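Glucose-6-phosphate 1-dehydrogenase (Kluyveromyces lactis, PDB 7E6I) catalyses the NADP+-dependent oxidation of glucose 6-phosphate to 6-phosphogluconolactone, probably the rate-limiting first step of the oxidative pentose phosphate pathway that supplies NADPH. Local coordinates at residues A[237-242]-A[449-454]; A[231-236]-A[299-304]; A[282-287]-A[472-477]. All blocks are in the same frame, centred on the assembly; numbering follows the deposited sequence.

Contact 1: A[237-242]-A[449-454]; sequences IIRDVM and YLEGPD. With BG6 (6-O-phosphono-beta-D-glucopyranose), chain B.
The backbones of Ile238 and Leu450, on helix 236-254 and helix 433-451, stay 10.4 Å apart at their CA atoms, and long side chains bridge the gap. The polar bridge is a bidentate, end-on salt bridge between Arg239 and Glu451, which reach for each other from opposite directions. Arg239 NH1 lies 2.6 Å from Glu451 OE1, and NH2 gives a nearly straight bond of 2.8 Å to Glu451 OE2, with 170° at the hydrogen. Each oxygen uses its syn lone pair, and the guanidinium and carboxylate planes are only 18° apart, so the two flat groups meet edge on. An extended chain from CG to NE carries the Arg239 group outward. NE bonds to the backbone oxygen of His157 and NH1 also to that of Ile235, which should fix the rotation of the guanidinium. Beside this pair, Ile238 and Leu450 cross at about a right angle and touch through their CD1 atoms at 3.6 Å. The neighbouring Asp240 holds the substrate: its OD1 and OD2 accept hydrogen bonds from O2 and O3 of glucose 6-phosphate, modelled at doubtfully short lengths, while His183, Lys187, Glu221, His245, Lys339 and Gln373 are also hydrogen-bonded to the ligand. Helix 236-254, widened by a pi-type turn at 238-242, thus carries substrate-binding and helix-packing residues side by side. Ile238 also packs on Phe443 and Leu446 of helix 433-451 and on Ala317 of strand 316-321, while Met242 lies against strands 316-321 and 333-338 of the mixed sheet.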
loop_
_atom_site.group_PDB
_atom_site.type_symbol
_atom_site.label_atom_id
_atom_site.label_comp_id
_atom_site.label_asym_id
_atom_site.label_seq_id
_atom_site.Cartn_x
_atom_site.Cartn_y
_atom_site.Cartn_z
ATOM N N ILE A 237 -9.911 -11.446 -2.361
ATOM C CA ILE A 237 -9.156 -10.758 -1.317
ATOM C C ILE A 237 -7.668 -10.862 -1.581
ATOM O O ILE A 237 -6.899 -9.952 -1.237
ATOM C CB ILE A 237 -9.520 -11.311 0.079
ATOM C CG1 ILE A 237 -9.070 -10.351 1.175
ATOM C CG2 ILE A 237 -8.900 -12.675 0.327
ATOM C CD1 ILE A 237 -9.760 -9.027 1.125
ATOM N N ILE A 238 -7.238 -11.957 -2.209
ATOM C CA ILE A 238 -5.822 -12.169 -2.439
ATOM C C ILE A 238 -5.289 -11.112 -3.390
ATOM O O ILE A 238 -4.306 -10.430 -3.090
ATOM C CB ILE A 238 -5.572 -13.596 -2.950
ATOM C CG1 ILE A 238 -6.071 -14.589 -1.900
ATOM C CG2 ILE A 238 -4.100 -13.807 -3.224
ATOM C CD1 ILE A 238 -6.043 -16.003 -2.337
ATOM N N ARG A 239 -5.954 -10.932 -4.525
ATOM C CA ARG A 239 -5.585 -9.859 -5.442
ATOM C C ARG A 239 -5.790 -8.494 -4.818
ATOM O O ARG A 239 -5.052 -7.554 -5.128
ATOM C CB ARG A 239 -6.424 -9.935 -6.715
ATOM C CG ARG A 239 -5.838 -10.744 -7.818
ATOM C CD ARG A 239 -6.489 -10.392 -9.136
ATOM N NE ARG A 239 -6.287 -11.478 -10.080
ATOM C CZ ARG A 239 -7.045 -12.564 -10.123
ATOM N NH1 ARG A 239 -8.060 -12.691 -9.274
ATOM N NH2 ARG A 239 -6.799 -13.516 -11.016
ATOM N N ASP A 240 -6.811 -8.348 -3.977
ATOM C CA ASP A 240 -7.189 -7.012 -3.533
ATOM C C ASP A 240 -6.123 -6.395 -2.633
ATOM O O ASP A 240 -5.806 -5.213 -2.778
ATOM C CB ASP A 240 -8.543 -7.038 -2.822
ATOM C CG ASP A 240 -9.143 -5.632 -2.674
ATOM O OD1 ASP A 240 -8.970 -4.793 -3.596
ATOM O OD2 ASP A 240 -9.780 -5.358 -1.637
ATOM N N VAL A 241 -5.568 -7.166 -1.688
ATOM C CA VAL A 241 -4.670 -6.589 -0.685
ATOM C C VAL A 241 -3.454 -7.462 -0.395
ATOM O O VAL A 241 -2.461 -6.976 0.151
ATOM C CB VAL A 241 -5.409 -6.300 0.633
ATOM C CG1 VAL A 241 -6.621 -5.379 0.393
ATOM C CG2 VAL A 241 -5.803 -7.607 1.338
ATOM N N MET A 242 -3.511 -8.749 -0.720
ATOM C CA MET A 242 -2.414 -9.624 -0.316
ATOM C C MET A 242 -1.266 -9.614 -1.325
ATOM O O MET A 242 -0.104 -9.472 -0.928
ATOM C CB MET A 242 -2.919 -11.054 -0.086
ATOM C CG MET A 242 -4.178 -11.115 0.783
ATOM S SD MET A 242 -4.699 -12.785 1.284
ATOM C CE MET A 242 -3.199 -13.370 2.087
ATOM N N TYR A 449 -5.028 -21.566 -9.851
ATOM C CA TYR A 449 -5.577 -22.768 -9.242
ATOM C C TYR A 449 -6.928 -22.484 -8.595
ATOM O O TYR A 449 -7.890 -23.229 -8.807
ATOM C CB TYR A 449 -4.566 -23.335 -8.245
ATOM C CG TYR A 449 -5.150 -24.239 -7.192
ATOM C CD1 TYR A 449 -5.467 -25.563 -7.475
ATOM C CD2 TYR A 449 -5.368 -23.776 -5.908
ATOM C CE1 TYR A 449 -6.001 -26.391 -6.511
ATOM C CE2 TYR A 449 -5.897 -24.590 -4.938
ATOM C CZ TYR A 449 -6.215 -25.895 -5.243
ATOM O OH TYR A 449 -6.742 -26.692 -4.258
ATOM N N LEU A 450 -7.042 -21.384 -7.852
ATOM C CA LEU A 450 -8.288 -21.096 -7.150
ATOM C C LEU A 450 -9.420 -20.779 -8.122
ATOM O O LEU A 450 -10.578 -21.128 -7.869
ATOM C CB LEU A 450 -8.087 -19.926 -6.194
ATOM C CG LEU A 450 -7.173 -20.141 -4.984
ATOM C CD1 LEU A 450 -7.207 -18.901 -4.073
ATOM C CD2 LEU A 450 -7.571 -21.387 -4.228
ATOM N N GLU A 451 -9.116 -20.091 -9.219
ATOM C CA GLU A 451 -10.134 -19.605 -10.138
ATOM C C GLU A 451 -10.364 -20.530 -11.323
ATOM O O GLU A 451 -11.217 -20.238 -12.166
ATOM C CB GLU A 451 -9.763 -18.200 -10.622
ATOM C CG GLU A 451 -9.985 -17.144 -9.539
ATOM C CD GLU A 451 -9.142 -15.901 -9.721
ATOM O OE1 GLU A 451 -9.112 -15.062 -8.787
ATOM O OE2 GLU A 451 -8.520 -15.748 -10.801
ATOM N N GLY A 452 -9.639 -21.638 -11.400
ATOM C CA GLY A 452 -9.860 -22.622 -12.426
ATOM C C GLY A 452 -11.045 -23.509 -12.093
ATOM O O GLY A 452 -11.781 -23.283 -11.129
ATOM N N PRO A 453 -11.232 -24.558 -12.898
ATOM C CA PRO A 453 -12.409 -25.421 -12.705
ATOM C C PRO A 453 -12.330 -26.239 -11.429
ATOM O O PRO A 453 -13.348 -26.398 -10.743
ATOM C CB PRO A 453 -12.388 -26.305 -13.959
ATOM C CG PRO A 453 -10.917 -26.377 -14.343
ATOM C CD PRO A 453 -10.302 -25.066 -13.934
ATOM N N ASP A 454 -11.144 -26.756 -11.086
ATOM C CA ASP A 454 -10.918 -27.484 -9.843
ATOM C C ASP A 454 -10.708 -26.567 -8.644
ATOM O O ASP A 454 -10.168 -27.022 -7.620
ATOM C CB ASP A 454 -9.715 -28.417 -9.983
ATOM C CG ASP A 454 -10.116 -29.829 -10.361
ATOM O OD1 ASP A 454 -11.317 -30.050 -10.637
ATOM O OD2 ASP A 454 -9.239 -30.720 -10.368
HETATM C C1 BG6 B . -7.500 -1.148 -1.402
HETATM C C2 BG6 B . -8.448 -2.342 -1.506
HETATM O O1 BG6 B . -6.348 -1.301 -2.132
HETATM O O5 BG6 B . -7.091 -0.972 0.030
HETATM C C3 BG6 B . -9.627 -2.183 -0.610
HETATM O O2 BG6 B . -8.893 -2.540 -2.855
HETATM C C4 BG6 B . -9.206 -2.026 0.814
HETATM O O3 BG6 B . -10.479 -3.357 -0.685
HETATM C C5 BG6 B . -8.236 -0.852 0.960
HETATM O O4 BG6 B . -10.376 -1.830 1.618
HETATM C C6 BG6 B . -7.638 -0.745 2.336
HETATM O O6 BG6 B . -6.754 0.361 2.339
HETATM P P BG6 B . -6.582 1.218 3.750
HETATM O O1P BG6 B . -6.231 0.126 4.743
HETATM O O2P BG6 B . -7.886 1.902 4.064
HETATM O O3P BG6 B . -5.496 2.289 3.671
#

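Contact 2: A[231-236]-A[299-304]; sequences YFDSIG and PSYLDD
Phe232, on the short helix 229-232, begins a contact with Tyr301, the first residue of a type I beta turn that runs to Asp304 in the loop between strands 285-291 and 316-321. The Phe232 side chain approaches the Tyr301 ring obliquely, CD2 to CE1 at 4.5 Å, a loose apolar contact. Its backbone oxygen accepts from both Ile235 N and Gly236 N, turning the chain toward helix 236-254. Next comes Asp233, whose CG is anti to the backbone N (chi1 -164°); this brings OD1 to the edge of the Tyr301 ring, with carboxylate and ring planes 13° apart. The same oxygen is hydrogen-bonded to Ser311, its stronger partner; Tyr301 OH lies 3.2 Å from Asp233 OD1, but its one proton has another acceptor within range, so this bond is uncertain. Gly236 closes the segment with a positive phi and places its N above one face of the Phe232 ring, toward the rim. Across the contact, Ser300 and Asp303 brace the loop reciprocally: Ser300 N bonds to Asp303 OD2, which also forms a salt bridge with Arg292, and in an ST motif Asp303 N donates to Ser300 OG at 2.9 Å.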
loop_
_atom_site.group_PDB
_atom_site.type_symbol
_atom_site.label_atom_id
_atom_site.label_comp_id
_atom_site.label_asym_id
_atom_site.label_seq_id
_atom_site.Cartn_x
_atom_site.Cartn_y
_atom_site.Cartn_z
ATOM N N TYR A 231 -18.417 -6.556 -8.651
ATOM C CA TYR A 231 -17.069 -6.135 -9.014
ATOM C C TYR A 231 -16.018 -6.979 -8.303
ATOM O O TYR A 231 -15.026 -7.404 -8.912
ATOM C CB TYR A 231 -16.882 -4.664 -8.660
ATOM C CG TYR A 231 -17.704 -3.729 -9.506
ATOM C CD1 TYR A 231 -17.598 -3.740 -10.891
ATOM C CD2 TYR A 231 -18.595 -2.834 -8.918
ATOM C CE1 TYR A 231 -18.352 -2.881 -11.672
ATOM C CE2 TYR A 231 -19.354 -1.975 -9.688
ATOM C CZ TYR A 231 -19.225 -2.001 -11.064
ATOM O OH TYR A 231 -19.981 -1.152 -11.835
ATOM N N PHE A 232 -16.209 -7.217 -7.008
ATOM C CA PHE A 232 -15.217 -7.944 -6.237
ATOM C C PHE A 232 -15.069 -9.375 -6.721
ATOM O O PHE A 232 -14.025 -9.999 -6.478
ATOM C CB PHE A 232 -15.606 -7.908 -4.763
ATOM C CG PHE A 232 -14.489 -8.261 -3.824
ATOM C CD1 PHE A 232 -13.519 -7.331 -3.496
ATOM C CD2 PHE A 232 -14.425 -9.518 -3.246
ATOM C CE1 PHE A 232 -12.503 -7.648 -2.608
ATOM C CE2 PHE A 232 -13.406 -9.842 -2.373
ATOM C CZ PHE A 232 -12.447 -8.906 -2.051
ATOM N N ASP A 233 -16.076 -9.889 -7.435
ATOM C CA ASP A 233 -16.120 -11.311 -7.749
ATOM C C ASP A 233 -14.920 -11.737 -8.578
ATOM O O ASP A 233 -14.357 -12.811 -8.357
ATOM C CB ASP A 233 -17.415 -11.649 -8.480
ATOM C CG ASP A 233 -17.690 -13.126 -8.488
ATOM O OD1 ASP A 233 -17.961 -13.654 -7.393
ATOM O OD2 ASP A 233 -17.614 -13.762 -9.565
ATOM N N SER A 234 -14.512 -10.915 -9.525
ATOM C CA SER A 234 -13.363 -11.239 -10.350
ATOM C C SER A 234 -12.041 -10.823 -9.709
ATOM O O SER A 234 -10.981 -11.094 -10.288
ATOM C CB SER A 234 -13.506 -10.559 -11.707
ATOM O OG SER A 234 -13.649 -9.158 -11.531
ATOM N N ILE A 235 -12.080 -10.161 -8.546
ATOM C CA ILE A 235 -10.885 -9.692 -7.845
ATOM C C ILE A 235 -10.484 -10.709 -6.781
ATOM O O ILE A 235 -9.483 -11.422 -6.939
ATOM C CB ILE A 235 -11.114 -8.319 -7.189
ATOM C CG1 ILE A 235 -11.570 -7.259 -8.195
ATOM C CG2 ILE A 235 -9.846 -7.849 -6.516
ATOM C CD1 ILE A 235 -10.745 -7.203 -9.431
ATOM N N GLY A 236 -11.254 -10.767 -5.688
ATOM C CA GLY A 236 -10.949 -11.597 -4.541
ATOM C C GLY A 236 -9.945 -10.944 -3.601
ATOM O O GLY A 236 -9.207 -10.031 -3.965
ATOM N N PRO A 299 -25.990 -9.510 5.709
ATOM C CA PRO A 299 -26.187 -10.421 4.580
ATOM C C PRO A 299 -24.953 -11.269 4.322
ATOM O O PRO A 299 -23.834 -10.930 4.710
ATOM C CB PRO A 299 -26.431 -9.465 3.413
ATOM C CG PRO A 299 -25.555 -8.290 3.750
ATOM C CD PRO A 299 -25.584 -8.165 5.264
ATOM N N SER A 300 -25.175 -12.392 3.648
ATOM C CA SER A 300 -24.054 -13.152 3.129
ATOM C C SER A 300 -23.433 -12.418 1.941
ATOM O O SER A 300 -23.994 -11.460 1.399
ATOM C CB SER A 300 -24.500 -14.551 2.712
ATOM O OG SER A 300 -25.360 -14.479 1.588
ATOM N N TYR A 301 -22.246 -12.873 1.541
ATOM C CA TYR A 301 -21.671 -12.350 0.312
ATOM C C TYR A 301 -22.603 -12.601 -0.872
ATOM O O TYR A 301 -22.718 -11.750 -1.765
ATOM C CB TYR A 301 -20.288 -12.965 0.078
ATOM C CG TYR A 301 -19.672 -12.604 -1.258
ATOM C CD1 TYR A 301 -19.155 -11.332 -1.487
ATOM C CD2 TYR A 301 -19.595 -13.537 -2.285
ATOM C CE1 TYR A 301 -18.594 -11.000 -2.700
ATOM C CE2 TYR A 301 -19.024 -13.213 -3.499
ATOM C CZ TYR A 301 -18.531 -11.943 -3.709
ATOM O OH TYR A 301 -17.979 -11.615 -4.936
ATOM N N LEU A 302 -23.312 -13.736 -0.864
ATOM C CA LEU A 302 -24.190 -14.113 -1.967
ATOM C C LEU A 302 -25.522 -13.369 -1.952
ATOM O O LEU A 302 -26.153 -13.232 -3.005
ATOM C CB LEU A 302 -24.437 -15.625 -1.945
ATOM C CG LEU A 302 -23.214 -16.541 -2.118
ATOM C CD1 LEU A 302 -23.616 -17.984 -1.948
ATOM C CD2 LEU A 302 -22.516 -16.350 -3.466
ATOM N N ASP A 303 -25.966 -12.883 -0.789
ATOM C CA ASP A 303 -27.158 -12.043 -0.731
ATOM C C ASP A 303 -27.043 -10.809 -1.611
ATOM O O ASP A 303 -28.063 -10.186 -1.913
ATOM C CB ASP A 303 -27.428 -11.596 0.702
ATOM C CG ASP A 303 -27.982 -12.695 1.560
ATOM O OD1 ASP A 303 -28.398 -13.730 0.999
ATOM O OD2 ASP A 303 -27.987 -12.535 2.801
ATOM N N ASP A 304 -25.830 -10.416 -1.990
ATOM C CA ASP A 304 -25.655 -9.272 -2.872
ATOM C C ASP A 304 -26.355 -9.535 -4.200
ATOM O O ASP A 304 -26.135 -10.570 -4.840
ATOM C CB ASP A 304 -24.161 -9.005 -3.088
ATOM C CG ASP A 304 -23.893 -7.665 -3.747
ATOM O OD1 ASP A 304 -24.460 -7.409 -4.832
ATOM O OD2 ASP A 304 -23.100 -6.867 -3.189
#

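Contact 3: A[282-287]-A[472-477]; sequences HDDILI and VEFLAD
Phe474 projects from helix 471-476 so that its ring meets the start of strand 285-291 both at an edge and over a face. Its CG is anti to the backbone N (chi1 -170°), directing the ring across the gap between helix and strand, where it makes most of the contact. Over one face sits Leu286, its CB 4.2 Å from Phe474 CD1 and displaced toward the rim of the ring. At the edge, near the ring plane, the backbone N of Ile285 is 3.6 Å from Phe474 CE1, and the backbone oxygen of Asp284 is 3.5 Å from CZ. The Asp284 carboxylate approaches obliquely, its plane turned 29° from that of the ring, with OD1 3.4 Å from Phe474 CE1. No hydrogen bond joins the two segments, so shape and van der Waals packing carry the contact. Asp284 is the centre of an inverse gamma turn leading into the strand; its OD2 is hydrogen-bonded to His478, just after 472-477, whose ring also stacks with that of Phe474. One histidine therefore ties the carboxylate and the aromatic ring together. Leu286 pairs through its backbone with Ala318 of strand 316-321, and Phe474 packs on Ala318 and on Val334 of strand 333-338, laying helix 471-476 against this part of the mixed sheet. On the strand's other side, Ile285 packs against Leu446 of helix 433-451.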
loop_
_atom_site.group_PDB
_atom_site.type_symbol
_atom_site.label_atom_id
_atom_site.label_comp_id
_atom_site.label_asym_id
_atom_site.label_seq_id
_atom_site.Cartn_x
_atom_site.Cartn_y
_atom_site.Cartn_z
ATOM N N HIS A 282 -0.213 -24.834 -2.824
ATOM C CA HIS A 282 -1.648 -24.580 -2.970
ATOM C C HIS A 282 -2.498 -25.300 -1.930
ATOM O O HIS A 282 -3.690 -24.990 -1.805
ATOM C CB HIS A 282 -2.130 -24.972 -4.367
ATOM C CG HIS A 282 -1.424 -24.246 -5.468
ATOM N ND1 HIS A 282 -1.519 -24.620 -6.790
ATOM C CD2 HIS A 282 -0.610 -23.165 -5.442
ATOM C CE1 HIS A 282 -0.787 -23.808 -7.532
ATOM N NE2 HIS A 282 -0.233 -22.910 -6.740
ATOM N N ASP A 283 -1.922 -26.251 -1.196
ATOM C CA ASP A 283 -2.619 -26.877 -0.088
ATOM C C ASP A 283 -2.443 -26.127 1.220
ATOM O O ASP A 283 -3.286 -26.261 2.110
ATOM C CB ASP A 283 -2.136 -28.316 0.107
ATOM C CG ASP A 283 -2.792 -29.286 -0.862
ATOM O OD1 ASP A 283 -4.045 -29.288 -0.965
ATOM O OD2 ASP A 283 -2.046 -30.046 -1.518
ATOM N N ASP A 284 -1.375 -25.344 1.365
ATOM C CA ASP A 284 -1.101 -24.655 2.621
ATOM C C ASP A 284 -1.874 -23.337 2.682
ATOM O O ASP A 284 -1.310 -22.250 2.788
ATOM C CB ASP A 284 0.395 -24.426 2.787
ATOM C CG ASP A 284 0.734 -23.922 4.158
ATOM O OD1 ASP A 284 -0.081 -24.190 5.071
ATOM O OD2 ASP A 284 1.782 -23.258 4.323
ATOM N N ILE A 285 -3.197 -23.465 2.661
ATOM C CA ILE A 285 -4.103 -22.356 2.392
ATOM C C ILE A 285 -5.388 -22.519 3.198
ATOM O O ILE A 285 -5.818 -23.634 3.498
ATOM C CB ILE A 285 -4.384 -22.297 0.879
ATOM C CG1 ILE A 285 -3.721 -21.072 0.300
ATOM C CG2 ILE A 285 -5.873 -22.412 0.523
ATOM C CD1 ILE A 285 -2.470 -21.439 -0.420
ATOM N N LEU A 286 -5.984 -21.394 3.574
ATOM C CA LEU A 286 -7.254 -21.375 4.297
ATOM C C LEU A 286 -8.115 -20.301 3.654
ATOM O O LEU A 286 -7.793 -19.115 3.729
ATOM C CB LEU A 286 -7.051 -21.097 5.781
ATOM C CG LEU A 286 -8.041 -21.701 6.775
ATOM C CD1 LEU A 286 -8.633 -20.633 7.691
ATOM C CD2 LEU A 286 -9.144 -22.454 6.062
ATOM N N ILE A 287 -9.202 -20.715 3.027
ATOM C CA ILE A 287 -9.956 -19.897 2.088
ATOM C C ILE A 287 -11.400 -19.827 2.569
ATOM O O ILE A 287 -11.981 -20.851 2.947
ATOM C CB ILE A 287 -9.811 -20.487 0.671
ATOM C CG1 ILE A 287 -9.089 -19.494 -0.224
ATOM C CG2 ILE A 287 -11.061 -21.066 0.093
ATOM C CD1 ILE A 287 -7.698 -19.285 0.270
ATOM N N VAL A 472 -7.119 -20.760 13.784
ATOM C CA VAL A 472 -6.267 -20.949 14.957
ATOM C C VAL A 472 -5.410 -22.203 14.805
ATOM O O VAL A 472 -4.228 -22.220 15.177
ATOM C CB VAL A 472 -7.140 -20.991 16.224
ATOM C CG1 VAL A 472 -6.461 -21.753 17.315
ATOM C CG2 VAL A 472 -7.421 -19.591 16.689
ATOM N N GLU A 473 -5.990 -23.264 14.232
ATOM C CA GLU A 473 -5.250 -24.482 13.912
ATOM C C GLU A 473 -4.198 -24.216 12.839
ATOM O O GLU A 473 -3.057 -24.690 12.937
ATOM C CB GLU A 473 -6.242 -25.554 13.430
ATOM C CG GLU A 473 -6.198 -26.916 14.088
ATOM C CD GLU A 473 -7.472 -27.766 13.782
ATOM O OE1 GLU A 473 -8.450 -27.734 14.583
ATOM O OE2 GLU A 473 -7.506 -28.455 12.730
ATOM N N PHE A 474 -4.580 -23.479 11.791
ATOM C CA PHE A 474 -3.635 -23.100 10.742
ATOM C C PHE A 474 -2.432 -22.358 11.327
ATOM O O PHE A 474 -1.280 -22.633 10.960
ATOM C CB PHE A 474 -4.368 -22.250 9.695
ATOM C CG PHE A 474 -3.578 -21.976 8.429
ATOM C CD1 PHE A 474 -3.625 -22.856 7.353
ATOM C CD2 PHE A 474 -2.830 -20.806 8.293
ATOM C CE1 PHE A 474 -2.914 -22.597 6.182
ATOM C CE2 PHE A 474 -2.120 -20.540 7.123
ATOM C CZ PHE A 474 -2.165 -21.435 6.068
ATOM N N LEU A 475 -2.675 -21.423 12.250
ATOM C CA LEU A 475 -1.568 -20.668 12.832
ATOM C C LEU A 475 -0.666 -21.574 13.664
ATOM O O LEU A 475 0.561 -21.525 13.543
ATOM C CB LEU A 475 -2.101 -19.505 13.665
ATOM C CG LEU A 475 -2.904 -18.492 12.831
ATOM C CD1 LEU A 475 -3.359 -17.275 13.648
ATOM C CD2 LEU A 475 -2.118 -18.061 11.605
ATOM N N ALA A 476 -1.256 -22.428 14.499
ATOM C CA ALA A 476 -0.448 -23.341 15.295
ATOM C C ALA A 476 0.310 -24.325 14.421
ATOM O O ALA A 476 1.379 -24.794 14.809
ATOM C CB ALA A 476 -1.329 -24.070 16.309
ATOM N N ASP A 477 -0.207 -24.619 13.241
ATOM C CA ASP A 477 0.517 -25.408 12.257
ATOM C C ASP A 477 1.661 -24.641 11.617
ATOM O O ASP A 477 2.496 -25.249 10.943
ATOM C CB ASP A 477 -0.446 -25.839 11.158
ATOM C CG ASP A 477 -0.375 -27.295 10.864
ATOM O OD1 ASP A 477 0.754 -27.828 10.721
ATOM O OD2 ASP A 477 -1.465 -27.898 10.766
#

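All three contacts fall within the C-terminal domain and interleave along the chain: 231-236, 237-242, 282-287, 299-304, 449-454, then 472-477. Contacts 1 and 2 have centres 13 Å apart and touch, for helices 229-232 and 236-254 are consecutive; Asp240 OD2 lies 3.7 Å from Phe232 CE1 beside the bound sugar. Contact 3 is centred 16 Å from contact 1, joined by the packing of Tyr449 on His282, and 23 Å from contact 2. Strand 285-291 of the mixed sheet leads into the loop of contact 2 and carries contact 3. Contacts 1 and 2 lie beside the substrate pocket, whereas contact 3 lies at the mixed sheet near Arg336 of the probable second NADP+ site.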